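Local coordinates for protein FkbI (Streptomyces hygroscopicus, PDB 1R2J) that binds FAD and probably acts as an acyl-ACP dehydrogenase in making the methoxymalonyl extender unit of the polyketide FK520, at residues A16-W19 with D20-E24; L30-L33 with G34-L38; V332-R335 with A336-A340. One frame throughout, in Å; residues are numbered along the deposited sequence.

Contact 1 of 3, residues A16-W19 with D20-E24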
ATOM      1  N   ALA A  16       3.097 -17.133  -5.486  1.00 26.28           N
ATOM      2  CA  ALA A  16       2.040 -16.197  -5.109  1.00 25.38           C
ATOM      3  C   ALA A  16       0.728 -16.916  -4.804  1.00 25.07           C
ATOM      4  O   ALA A  16       0.071 -16.626  -3.805  1.00 24.87           O
ATOM      5  CB  ALA A  16       1.840 -15.165  -6.219  1.00 24.88           C
ATOM      6  N   ALA A  17       0.352 -17.859  -5.661  1.00 25.02           N
ATOM      7  CA  ALA A  17      -0.884 -18.614  -5.466  1.00 25.63           C
ATOM      8  C   ALA A  17      -0.948 -19.277  -4.081  1.00 26.01           C
ATOM      9  O   ALA A  17      -1.932 -19.123  -3.349  1.00 25.76           O
ATOM     10  CB  ALA A  17      -1.025 -19.669  -6.562  1.00 25.67           C
ATOM     11  N   GLU A  18       0.102 -20.006  -3.721  1.00 26.73           N
ATOM     12  CA  GLU A  18       0.156 -20.685  -2.426  1.00 28.06           C
ATOM     13  C   GLU A  18       0.201 -19.706  -1.255  1.00 27.46           C
ATOM     14  O   GLU A  18      -0.418 -19.947  -0.212  1.00 27.45           O
ATOM     15  CB  GLU A  18       1.372 -21.607  -2.367  1.00 30.44           C
ATOM     16  CG  GLU A  18       1.330 -22.634  -1.247  1.00 36.77           C
ATOM     17  CD  GLU A  18       1.664 -22.051   0.115  1.00 39.87           C
ATOM     18  OE1 GLU A  18       2.717 -21.387   0.240  1.00 42.67           O
ATOM     19  OE2 GLU A  18       0.876 -22.264   1.063  1.00 42.10           O
ATOM     20  N   TRP A  19       0.943 -18.612  -1.410  1.00 25.60           N
ATOM     21  CA  TRP A  19       1.015 -17.624  -0.341  1.00 26.69           C
ATOM     22  C   TRP A  19      -0.373 -17.047  -0.114  1.00 26.67           C
ATOM     23  O   TRP A  19      -0.787 -16.825   1.021  1.00 25.55           O
ATOM     24  CB  TRP A  19       1.979 -16.491  -0.697  1.00 27.80           C
ATOM     25  CG  TRP A  19       3.421 -16.910  -0.734  1.00 29.56           C
ATOM     26  CD1 TRP A  19       3.963 -18.041  -0.189  1.00 29.27           C
ATOM     27  CD2 TRP A  19       4.512 -16.177  -1.304  1.00 29.44           C
ATOM     28  NE1 TRP A  19       5.325 -18.054  -0.381  1.00 29.57           N
ATOM     29  CE2 TRP A  19       5.689 -16.922  -1.063  1.00 29.97           C
ATOM     30  CE3 TRP A  19       4.611 -14.960  -1.993  1.00 29.45           C
ATOM     31  CZ2 TRP A  19       6.952 -16.491  -1.488  1.00 29.92           C
ATOM     32  CZ3 TRP A  19       5.867 -14.530  -2.414  1.00 29.94           C
ATOM     33  CH2 TRP A  19       7.021 -15.296  -2.158  1.00 29.31           C
ATOM     34  N   ASP A  20      -1.090 -16.827  -1.212  1.00 26.32           N
ATOM     35  CA  ASP A  20      -2.435 -16.265  -1.165  1.00 26.33           C
ATOM     36  C   ASP A  20      -3.462 -17.205  -0.535  1.00 26.47           C
ATOM     37  O   ASP A  20      -4.307 -16.770   0.253  1.00 26.60           O
ATOM     38  CB  ASP A  20      -2.885 -15.884  -2.576  1.00 27.19           C
ATOM     39  CG  ASP A  20      -4.117 -14.999  -2.578  1.00 28.72           C
ATOM     40  OD1 ASP A  20      -4.030 -13.862  -2.076  1.00 31.06           O
ATOM     41  OD2 ASP A  20      -5.172 -15.438  -3.076  1.00 27.52           O
ATOM     42  N   THR A  21      -3.397 -18.488  -0.879  1.00 26.63           N
ATOM     43  CA  THR A  21      -4.339 -19.456  -0.332  1.00 28.21           C
ATOM     44  C   THR A  21      -4.030 -19.822   1.116  1.00 28.92           C
ATOM     45  O   THR A  21      -4.932 -20.176   1.880  1.00 29.04           O
ATOM     46  CB  THR A  21      -4.386 -20.743  -1.181  1.00 28.93           C
ATOM     47  OG1 THR A  21      -3.053 -21.207  -1.433  1.00 31.58           O
ATOM     48  CG2 THR A  21      -5.097 -20.480  -2.511  1.00 28.85           C
ATOM     49  N   SER A  22      -2.761 -19.731   1.498  1.00 28.72           N
ATOM     50  CA  SER A  22      -2.362 -20.040   2.864  1.00 29.37           C
ATOM     51  C   SER A  22      -2.539 -18.796   3.728  1.00 29.62           C
ATOM     52  O   SER A  22      -2.605 -18.880   4.954  1.00 29.00           O
ATOM     53  CB  SER A  22      -0.901 -20.493   2.910  1.00 29.63           C
ATOM     54  OG  SER A  22      -0.030 -19.392   2.740  1.00 32.80           O
ATOM     55  N   GLY A  23      -2.603 -17.638   3.076  1.00 29.21           N
ATOM     56  CA  GLY A  23      -2.791 -16.390   3.790  1.00 29.76           C
ATOM     57  C   GLY A  23      -1.571 -15.829   4.491  1.00 29.41           C
ATOM     58  O   GLY A  23      -1.709 -15.090   5.468  1.00 29.32           O
ATOM     59  N   GLU A  24      -0.378 -16.158   4.007  1.00 29.16           N
ATOM     60  CA  GLU A  24       0.825 -15.649   4.648  1.00 29.06           C
ATOM     61  C   GLU A  24       2.049 -15.584   3.741  1.00 27.29           C
ATOM     62  O   GLU A  24       2.218 -16.404   2.840  1.00 25.23           O
ATOM     63  CB  GLU A  24       1.151 -16.494   5.884  1.00 32.81           C
ATOM     64  CG  GLU A  24       1.887 -15.713   6.968  1.00 39.44           C
ATOM     65  CD  GLU A  24       2.139 -16.525   8.224  1.00 43.36           C
ATOM     66  OE1 GLU A  24       2.495 -15.918   9.259  1.00 46.35           O
ATOM     67  OE2 GLU A  24       1.988 -17.766   8.178  1.00 44.63           O
TER
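The carbonyl oxygen of W19 draws in the end of its helix. The amide E24 N donates to W19 O at 3.1 Å, lying in the carbonyl plane with an N-H...O angle of 142°, while G23 N adds a weak bond from 2.9 Å. The hydroxyl of S22 also hovers here, but its one proton could go to either of two carbonyls, with S22 OG 3.0 Å from E18 O and 3.2 Å from W19 O. T21 repeats the pattern one residue back, its OG1 3.0 Å from A17 O with E18 O as the alternative. Both hydroxyls sit between the backbone N and the carbonyl carbon (chi1 74° in S22), a position that holds each of them over carbonyls of the preceding turn. E18 follows S22 along the surface: bent at chi2, it lays OE2 against S22 CB at 3.1 Å, without a hydrogen bond to the hydroxyl. On the buried flank, W19 presents CB to E24 O at 3.5 Å, and its indole continues onto L25 and P26. D20 rests CB on A16 O, and its carboxylate leaves the turn for salt bridges from OD2 to R338 and R187. G23, the first residue to abandon helical angles, has a positive phi of 77° that swings the chain round to bring E24 N back to W19 O. With a weak G23-to-D20 backbone bond beside it, this helix ending resembles a Schellman motif and closes a short helix in the N-terminal region of an acyl-CoA dehydrogenase fold.

Contact 2 of 3, residues L30-L33 with G34-L38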
ATOM      1  N   LEU A  30      10.629 -10.980   3.592  1.00 24.57           N
ATOM      2  CA  LEU A  30      10.401  -9.577   3.900  1.00 24.91           C
ATOM      3  C   LEU A  30      11.628  -8.926   4.532  1.00 25.70           C
ATOM      4  O   LEU A  30      12.019  -7.829   4.138  1.00 25.02           O
ATOM      5  CB  LEU A  30       9.173  -9.441   4.808  1.00 23.84           C
ATOM      6  CG  LEU A  30       7.885 -10.051   4.229  1.00 23.21           C
ATOM      7  CD1 LEU A  30       6.707  -9.789   5.171  1.00 21.43           C
ATOM      8  CD2 LEU A  30       7.595  -9.438   2.862  1.00 22.13           C
ATOM      9  N   VAL A  31      12.238  -9.599   5.504  1.00 26.99           N
ATOM     10  CA  VAL A  31      13.430  -9.061   6.156  1.00 27.74           C
ATOM     11  C   VAL A  31      14.554  -8.918   5.131  1.00 27.42           C
ATOM     12  O   VAL A  31      15.304  -7.943   5.152  1.00 28.37           O
ATOM     13  CB  VAL A  31      13.894  -9.977   7.324  1.00 27.85           C
ATOM     14  CG1 VAL A  31      14.010 -11.405   6.851  1.00 32.60           C
ATOM     15  CG2 VAL A  31      15.234  -9.502   7.868  1.00 29.10           C
ATOM     16  N   ARG A  32      14.648  -9.894   4.231  1.00 26.57           N
ATOM     17  CA  ARG A  32      15.661  -9.907   3.180  1.00 26.87           C
ATOM     18  C   ARG A  32      15.494  -8.686   2.268  1.00 26.53           C
ATOM     19  O   ARG A  32      16.459  -7.974   1.973  1.00 26.80           O
ATOM     20  CB  ARG A  32      15.518 -11.197   2.367  1.00 28.26           C
ATOM     21  CG  ARG A  32      16.754 -11.632   1.594  1.00 30.78           C
ATOM     22  CD  ARG A  32      16.851 -11.014   0.218  1.00 33.92           C
ATOM     23  NE  ARG A  32      17.309 -12.008  -0.754  1.00 32.83           N
ATOM     24  CZ  ARG A  32      17.930 -11.718  -1.896  1.00 34.77           C
ATOM     25  NH1 ARG A  32      18.181 -10.453  -2.220  1.00 35.46           N
ATOM     26  NH2 ARG A  32      18.301 -12.694  -2.716  1.00 30.60           N
ATOM     27  N   LEU A  33      14.267  -8.453   1.816  1.00 25.70           N
ATOM     28  CA  LEU A  33      13.969  -7.309   0.954  1.00 25.11           C
ATOM     29  C   LEU A  33      14.123  -6.002   1.732  1.00 24.10           C
ATOM     30  O   LEU A  33      14.584  -4.998   1.190  1.00 23.78           O
ATOM     31  CB  LEU A  33      12.536  -7.414   0.420  1.00 26.49           C
ATOM     32  CG  LEU A  33      12.227  -8.314  -0.782  1.00 28.63           C
ATOM     33  CD1 LEU A  33      12.961  -9.624  -0.675  1.00 31.06           C
ATOM     34  CD2 LEU A  33      10.722  -8.552  -0.841  1.00 28.60           C
ATOM     35  N   GLY A  34      13.723  -6.014   3.003  1.00 23.67           N
ATOM     36  CA  GLY A  34      13.836  -4.818   3.819  1.00 24.00           C
ATOM     37  C   GLY A  34      15.293  -4.415   3.979  1.00 24.98           C
ATOM     38  O   GLY A  34      15.653  -3.243   3.839  1.00 22.33           O
ATOM     39  N   ALA A  35      16.133  -5.407   4.270  1.00 25.20           N
ATOM     40  CA  ALA A  35      17.563  -5.188   4.450  1.00 27.16           C
ATOM     41  C   ALA A  35      18.221  -4.759   3.139  1.00 27.31           C
ATOM     42  O   ALA A  35      19.259  -4.105   3.156  1.00 27.54           O
ATOM     43  CB  ALA A  35      18.224  -6.459   4.986  1.00 26.35           C
ATOM     44  N   ASP A  36      17.623  -5.127   2.006  1.00 28.67           N
ATOM     45  CA  ASP A  36      18.177  -4.729   0.712  1.00 28.88           C
ATOM     46  C   ASP A  36      17.739  -3.310   0.355  1.00 27.17           C
ATOM     47  O   ASP A  36      18.154  -2.773  -0.671  1.00 27.66           O
ATOM     48  CB  ASP A  36      17.723  -5.662  -0.417  1.00 32.84           C
ATOM     49  CG  ASP A  36      18.338  -7.052  -0.329  1.00 36.02           C
ATOM     50  OD1 ASP A  36      19.475  -7.183   0.174  1.00 36.81           O
ATOM     51  OD2 ASP A  36      17.681  -8.013  -0.788  1.00 38.44           O
ATOM     52  N   GLY A  37      16.893  -2.710   1.189  1.00 25.06           N
ATOM     53  CA  GLY A  37      16.416  -1.365   0.913  1.00 23.42           C
ATOM     54  C   GLY A  37      15.205  -1.333  -0.012  1.00 24.20           C
ATOM     55  O   GLY A  37      14.662  -0.265  -0.318  1.00 20.47           O
ATOM     56  N   LEU A  38      14.786  -2.503  -0.483  1.00 24.45           N
ATOM     57  CA  LEU A  38      13.628  -2.576  -1.358  1.00 27.45           C
ATOM     58  C   LEU A  38      12.446  -2.423  -0.403  1.00 30.14           C
ATOM     59  O   LEU A  38      12.624  -2.535   0.805  1.00 34.31           O
ATOM     60  CB  LEU A  38      13.599  -3.926  -2.078  1.00 25.41           C
ATOM     61  CG  LEU A  38      14.903  -4.287  -2.801  1.00 24.82           C
ATOM     62  CD1 LEU A  38      14.875  -5.757  -3.197  1.00 25.94           C
ATOM     63  CD2 LEU A  38      15.094  -3.390  -4.021  1.00 25.16           C
TER
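R32 and D36 set their charged groups almost at right angles, the guanidinium and carboxylate planes being 87° apart. Only one nitrogen makes the link: R32 NH1 reaches D36 OD2 at 2.9 Å with an N-H...O angle of 163°. The oxygen lies at the guanidinium edge, practically in its plane, and is met on its syn side with the donor somewhat out of the carboxylate plane. The arginine gets there by starting with CG anti to the backbone N (chi1 -158°) and then bending twice, at chi2 and chi3, so that the chain arches over the last turn and also brings CD within 3.3 Å of D36 OD2. The same OD2 stands 3.0 Å from R32 O, two acceptors side by side; the positive charge of R32 probably eases that closeness. L33 and L38 meet loosely, CG of L33 being 4.4 Å from CD1 of L38, and both pack against helix 5-12, L33 on L11 and L38 on L7, a leucine that R32 touches too, while L33 and L30 also meet L71 of helix 69-88. The backbone closes on itself: L38 N gives a weak bond to L33 O at 3.0 Å, and G37 N donates to G34 O, also at 3.0 Å. G37 turns the chain with a positive phi, backbone angles that suit glycine. These two bonds and G37 in the left-handed helical region make a Schellman motif, accompanied by the leucine contact and ending helix 27-35 with a salt bridge beside it, from the exposed R32.

Contact 3 of 3, residues V332-R335 with A336-A340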
ATOM      1  N   VAL A 332      -3.449 -15.426 -11.053  1.00 21.51           N
ATOM      2  CA  VAL A 332      -3.108 -14.005 -11.120  1.00 23.15           C
ATOM      3  C   VAL A 332      -4.377 -13.199 -11.390  1.00 20.12           C
ATOM      4  O   VAL A 332      -4.610 -12.172 -10.768  1.00 21.81           O
ATOM      5  CB  VAL A 332      -2.094 -13.676 -12.260  1.00 24.49           C
ATOM      6  CG1 VAL A 332      -0.716 -14.125 -11.867  1.00 26.61           C
ATOM      7  CG2 VAL A 332      -2.516 -14.354 -13.565  1.00 26.31           C
ATOM      8  N   VAL A 333      -5.197 -13.669 -12.320  1.00 20.45           N
ATOM      9  CA  VAL A 333      -6.428 -12.960 -12.645  1.00 22.06           C
ATOM     10  C   VAL A 333      -7.434 -13.110 -11.510  1.00 21.62           C
ATOM     11  O   VAL A 333      -8.158 -12.169 -11.187  1.00 22.85           O
ATOM     12  CB  VAL A 333      -7.017 -13.452 -13.985  1.00 22.02           C
ATOM     13  CG1 VAL A 333      -8.375 -12.825 -14.223  1.00 24.75           C
ATOM     14  CG2 VAL A 333      -6.079 -13.049 -15.125  1.00 21.01           C
ATOM     15  N   GLU A 334      -7.448 -14.286 -10.892  1.00 22.56           N
ATOM     16  CA  GLU A 334      -8.331 -14.568  -9.762  1.00 22.73           C
ATOM     17  C   GLU A 334      -8.049 -13.584  -8.627  1.00 20.70           C
ATOM     18  O   GLU A 334      -8.962 -12.975  -8.068  1.00 19.52           O
ATOM     19  CB  GLU A 334      -8.083 -15.992  -9.256  1.00 28.28           C
ATOM     20  CG  GLU A 334      -8.312 -16.160  -7.747  1.00 33.01           C
ATOM     21  CD  GLU A 334      -9.768 -16.053  -7.413  1.00 34.51           C
ATOM     22  OE1 GLU A 334     -10.115 -15.736  -6.258  1.00 34.05           O
ATOM     23  OE2 GLU A 334     -10.568 -16.303  -8.335  1.00 38.02           O
ATOM     24  N   ARG A 335      -6.773 -13.463  -8.281  1.00 19.74           N
ATOM     25  CA  ARG A 335      -6.321 -12.572  -7.220  1.00 19.55           C
ATOM     26  C   ARG A 335      -6.467 -11.093  -7.590  1.00 20.07           C
ATOM     27  O   ARG A 335      -6.805 -10.267  -6.740  1.00 21.51           O
ATOM     28  CB  ARG A 335      -4.858 -12.874  -6.877  1.00 19.07           C
ATOM     29  CG  ARG A 335      -4.645 -14.245  -6.256  1.00 21.15           C
ATOM     30  CD  ARG A 335      -3.200 -14.465  -5.838  1.00 21.39           C
ATOM     31  NE  ARG A 335      -2.312 -14.780  -6.956  1.00 22.63           N
ATOM     32  CZ  ARG A 335      -1.511 -13.913  -7.566  1.00 22.96           C
ATOM     33  NH1 ARG A 335      -1.474 -12.648  -7.181  1.00 23.69           N
ATOM     34  NH2 ARG A 335      -0.723 -14.324  -8.553  1.00 23.50           N
ATOM     35  N   ALA A 336      -6.202 -10.760  -8.851  1.00 18.42           N
ATOM     36  CA  ALA A 336      -6.324  -9.377  -9.307  1.00 17.97           C
ATOM     37  C   ALA A 336      -7.756  -8.892  -9.090  1.00 17.49           C
ATOM     38  O   ALA A 336      -7.987  -7.768  -8.651  1.00 18.58           O
ATOM     39  CB  ALA A 336      -5.967  -9.274 -10.793  1.00 16.99           C
ATOM     40  N   TYR A 337      -8.715  -9.757  -9.405  1.00 17.62           N
ATOM     41  CA  TYR A 337     -10.126  -9.427  -9.271  1.00 16.51           C
ATOM     42  C   TYR A 337     -10.459  -9.023  -7.824  1.00 18.53           C
ATOM     43  O   TYR A 337     -11.058  -7.963  -7.585  1.00 14.11           O
ATOM     44  CB  TYR A 337     -10.968 -10.625  -9.725  1.00 18.32           C
ATOM     45  CG  TYR A 337     -12.455 -10.368  -9.775  1.00 19.63           C
ATOM     46  CD1 TYR A 337     -12.986  -9.360 -10.588  1.00 18.97           C
ATOM     47  CD2 TYR A 337     -13.336 -11.141  -9.024  1.00 18.64           C
ATOM     48  CE1 TYR A 337     -14.368  -9.133 -10.653  1.00 19.16           C
ATOM     49  CE2 TYR A 337     -14.714 -10.920  -9.079  1.00 19.46           C
ATOM     50  CZ  TYR A 337     -15.221  -9.918  -9.894  1.00 20.14           C
ATOM     51  OH  TYR A 337     -16.577  -9.695  -9.933  1.00 21.34           O
ATOM     52  N   ARG A 338     -10.056  -9.857  -6.864  1.00 18.19           N
ATOM     53  CA  ARG A 338     -10.305  -9.574  -5.447  1.00 19.36           C
ATOM     54  C   ARG A 338      -9.435  -8.444  -4.905  1.00 18.18           C
ATOM     55  O   ARG A 338      -9.900  -7.623  -4.111  1.00 18.34           O
ATOM     56  CB  ARG A 338     -10.064 -10.824  -4.583  1.00 19.36           C
ATOM     57  CG  ARG A 338     -11.172 -11.880  -4.654  1.00 20.53           C
ATOM     58  CD  ARG A 338     -10.889 -13.077  -3.729  1.00 17.85           C
ATOM     59  NE  ARG A 338      -9.739 -13.868  -4.170  1.00 18.83           N
ATOM     60  CZ  ARG A 338      -8.522 -13.814  -3.627  1.00 21.69           C
ATOM     61  NH1 ARG A 338      -8.274 -13.006  -2.597  1.00 15.41           N
ATOM     62  NH2 ARG A 338      -7.535 -14.547  -4.137  1.00 18.17           N
ATOM     63  N   ASP A 339      -8.174  -8.408  -5.329  1.00 18.14           N
ATOM     64  CA  ASP A 339      -7.244  -7.389  -4.852  1.00 18.23           C
ATOM     65  C   ASP A 339      -7.602  -5.990  -5.329  1.00 17.21           C
ATOM     66  O   ASP A 339      -7.564  -5.049  -4.548  1.00 18.83           O
ATOM     67  CB  ASP A 339      -5.797  -7.709  -5.273  1.00 19.18           C
ATOM     68  CG  ASP A 339      -5.279  -9.013  -4.675  1.00 19.67           C
ATOM     69  OD1 ASP A 339      -5.883  -9.528  -3.711  1.00 19.28           O
ATOM     70  OD2 ASP A 339      -4.248  -9.519  -5.168  1.00 21.07           O
ATOM     71  N   ALA A 340      -7.950  -5.864  -6.608  1.00 14.62           N
ATOM     72  CA  ALA A 340      -8.296  -4.571  -7.193  1.00 15.48           C
ATOM     73  C   ALA A 340      -9.548  -3.974  -6.548  1.00 16.58           C
ATOM     74  O   ALA A 340      -9.647  -2.759  -6.376  1.00 15.35           O
ATOM     75  CB  ALA A 340      -8.496  -4.712  -8.716  1.00 13.68           C
TER
HETATM   76  O   HOH W   1      -1.876 -10.928  -5.138  1.00 21.13           O
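Regular helical bonds tie V332-R335 to A336-A340, among them A336 N to V332 O at 2.9 Å and Y337 N to V333 O at 3.1 Å. Across the same turn E334 and R338 form a salt bridge in which NE, not a terminal nitrogen, is the donor: R338 NE stands 2.8 Å from E334 OE1, and the N-H...O angle of 176° makes the bond nearly straight. The oxygen lies in the guanidinium plane and is met on its anti side, the donor somewhat out of the carboxylate plane, and the two flat groups are only 28° apart, nearly coplanar. E334 reaches this place through an unusual first torsion, chi1 149°, well short of a full anti setting, followed by a bend at chi2. This is the classic i to i+4 pairing of an acid before a base along a helix, here on helix 332-345 of the C-terminal domain of an acyl-CoA dehydrogenase fold. Using NE for the glutamate leaves the terminal nitrogens of R338 for partners beyond the helix, NH2 joining D20 and NH1 the carbonyl of S184, so that the guanidinium is fixed from several directions. Its NH2 also passes 3.6 Å from R335 CG. R335 itself bends at chi3 and turns one face of its guanidinium over V332 CA, while NE bonds to G330 O. A water accepts from R335 NH1 at 2.7 Å and donates to D339 OD2 at 2.8 Å, bridging opposite charges that do not touch directly. The second oxygen, D339 OD1, takes the amide of C186. On the helix's buried flank, A336 lays CB 3.2 Å from V332 O and packs against I236 and C240 of helix 219-248, with V333 contacting both this helix and helix 297-322.

The three contacts illustrate how a helical turn adapts its chemistry to its surroundings. Contacts 1 and 2 end successive short helices of the N-terminal region, each through a glycine of positive phi, yet one is trimmed with hydroxyls and the other with leucines packed on neighbouring helices. Contact 3 lies within a continuing helix. Contacts 2 and 3 each carry an arginine-acid pair four residues apart, the base first in contact 2 and the acid first in contact 3. All three are partly buried. A salt bridge joins contacts 1 and 3, linking helix 16-22 to helix 332-345 of the C-terminal domain. Contact 2 touches neither, its nearest atoms being about 8 Å from contact 1 and about 14 Å from contact 3.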